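Local coordinates for protein antibiotic biosynthesis monooxygenase (Thermus thermophilus, PDB 1IUJ) that is of unknown function but belongs to the antibiotic biosynthesis monooxygenase family, binds zinc and may act as a monooxygenase, at residues E16-E19 and E20-Q24. Sequence-based numbering, arbitrary orientation.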
loop_
_atom_site.group_PDB
_atom_site.type_symbol
_atom_site.label_atom_id
_atom_site.label_comp_id
_atom_site.label_asym_id
_atom_site.label_seq_id
_atom_site.Cartn_x
_atom_site.Cartn_y
_atom_site.Cartn_z
ATOM N N GLU B 16 13.915 -11.229 9.281
ATOM C CA GLU B 16 14.253 -12.341 8.398
ATOM C C GLU B 16 13.327 -13.567 8.553
ATOM O O GLU B 16 12.860 -14.155 7.562
ATOM C CB GLU B 16 15.738 -12.707 8.567
ATOM C CG GLU B 16 16.172 -13.945 7.804
ATOM C CD GLU B 16 17.640 -14.289 8.026
ATOM O OE1 GLU B 16 18.261 -13.725 8.960
ATOM O OE2 GLU B 16 18.172 -15.125 7.260
ATOM N N GLN B 17 13.053 -13.955 9.796
ATOM C CA GLN B 17 12.170 -15.069 10.041
ATOM C C GLN B 17 10.753 -14.754 9.556
ATOM O O GLN B 17 10.100 -15.627 8.973
ATOM C CB GLN B 17 12.162 -15.466 11.517
ATOM C CG GLN B 17 11.539 -16.829 11.744
ATOM C CD GLN B 17 11.087 -17.044 13.168
ATOM O OE1 GLN B 17 11.583 -16.397 14.085
ATOM N NE2 GLN B 17 10.126 -17.945 13.355
ATOM N N PHE B 18 10.307 -13.512 9.788
ATOM C CA PHE B 18 9.010 -13.057 9.306
ATOM C C PHE B 18 8.962 -13.180 7.788
ATOM O O PHE B 18 8.007 -13.716 7.242
ATOM C CB PHE B 18 8.747 -11.602 9.732
ATOM C CG PHE B 18 7.531 -11.012 9.100
ATOM C CD1 PHE B 18 6.299 -11.215 9.672
ATOM C CD2 PHE B 18 7.619 -10.281 7.903
ATOM C CE1 PHE B 18 5.151 -10.693 9.096
ATOM C CE2 PHE B 18 6.489 -9.754 7.305
ATOM C CZ PHE B 18 5.240 -9.962 7.908
ATOM N N GLU B 19 10.000 -12.696 7.108
ATOM C CA GLU B 19 10.020 -12.760 5.644
ATOM C C GLU B 19 10.000 -14.205 5.124
ATOM O O GLU B 19 9.304 -14.507 4.147
ATOM C CB GLU B 19 11.224 -11.986 5.088
ATOM C CG GLU B 19 11.073 -10.467 5.189
ATOM C CD GLU B 19 12.200 -9.705 4.523
ATOM O OE1 GLU B 19 12.841 -10.244 3.581
ATOM O OE2 GLU B 19 12.432 -8.551 4.928
ATOM N N GLU B 20 10.754 -15.075 5.802
ATOM C CA GLU B 20 10.904 -16.487 5.429
ATOM C C GLU B 20 9.561 -17.155 5.622
ATOM O O GLU B 20 9.088 -17.879 4.746
ATOM C CB GLU B 20 11.956 -17.161 6.332
ATOM C CG GLU B 20 12.944 -18.103 5.637
ATOM C CD GLU B 20 14.191 -18.422 6.488
ATOM O OE1 GLU B 20 14.858 -19.466 6.237
ATOM O OE2 GLU B 20 14.512 -17.645 7.422
ATOM N N ALA B 21 8.927 -16.869 6.758
ATOM C CA ALA B 21 7.594 -17.370 7.050
ATOM C C ALA B 21 6.559 -16.849 6.042
ATOM O O ALA B 21 5.728 -17.616 5.549
ATOM C CB ALA B 21 7.190 -17.039 8.495
ATOM N N PHE B 22 6.609 -15.563 5.702
ATOM C CA PHE B 22 5.653 -15.019 4.746
ATOM C C PHE B 22 5.842 -15.382 3.262
ATOM O O PHE B 22 4.916 -15.242 2.439
ATOM C CB PHE B 22 5.447 -13.517 4.879
ATOM C CG PHE B 22 4.125 -13.106 4.354
ATOM C CD1 PHE B 22 3.095 -12.745 5.216
ATOM C CD2 PHE B 22 3.866 -13.192 2.975
ATOM C CE1 PHE B 22 1.853 -12.412 4.692
ATOM C CE2 PHE B 22 2.615 -12.879 2.436
ATOM C CZ PHE B 22 1.614 -12.489 3.308
ATOM N N ARG B 23 7.040 -15.825 2.920
ATOM C CA ARG B 23 7.280 -16.343 1.582
ATOM C C ARG B 23 6.345 -17.534 1.344
ATOM O O ARG B 23 5.780 -17.700 0.243
ATOM C CB ARG B 23 8.745 -16.737 1.461
ATOM C CG ARG B 23 9.168 -17.269 0.103
ATOM C CD ARG B 23 10.667 -17.395 -0.018
ATOM N NE ARG B 23 11.249 -16.397 -0.925
ATOM C CZ ARG B 23 11.730 -15.199 -0.566
ATOM N NH1 ARG B 23 12.241 -14.398 -1.501
ATOM N NH2 ARG B 23 11.715 -14.791 0.709
ATOM N N GLN B 24 6.162 -18.337 2.388
ATOM C CA GLN B 24 5.245 -19.480 2.316
ATOM C C GLN B 24 3.771 -19.094 2.141
ATOM O O GLN B 24 3.048 -19.746 1.398
ATOM C CB GLN B 24 5.448 -20.405 3.503
ATOM C CG GLN B 24 6.448 -21.505 3.192
ATOM C CD GLN B 24 7.513 -21.629 4.248
ATOM O OE1 GLN B 24 7.474 -22.551 5.068
ATOM N NE2 GLN B 24 8.481 -20.716 4.226
#
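Ala21 N donates to Gln17 O over 2.8 Å, the straightest, at 164°, of four successive i to i+4 bonds that run through this continuous piece of helix 15-29. Phe22 N reaches Phe18 O at 2.8 Å, and the pairs Glu20 N with Glu16 O and Arg23 N with Glu19 O complete the ladder, the last being the most bent. The methyl CB of Ala21 rests against the bonded carbonyl, 3.3 Å from Gln17 O. One turn apart, Phe18 and Phe22 leave the same flank of the helix; both rings are buried and meet obliquely, Phe18 CZ lying 4.4 Å from Phe22 CD1. The side chain of Phe22, its CG trans to the amide nitrogen (chi1 -155°), packs on Asn38 and Val40 of strand 35-43, while the Phe18 ring meets that of Tyr50. On the exposed side the extended side chains of Glu16 and Glu20 run alongside each other in the same direction. Their carboxylate planes are 22° apart and Glu16 OE2 is 4.4 Å from Glu20 OE2, so two negative charges would probably repel mildly there. Glu19 places its carboxylate differently: OE2 is hydrogen-bonded to the hydroxyl of Tyr50, and its OE1 stays 5.5 Å from Arg23 NH2, too far for a salt bridge. Glu19 packs on Val98 and Arg23 on Leu99, both of the second subunit. This is an amphipathic alpha-helix laid over the antiparallel sheet, with aromatic residues turned inward, as in the ferredoxin-like fold of dimeric alpha-beta barrel proteins.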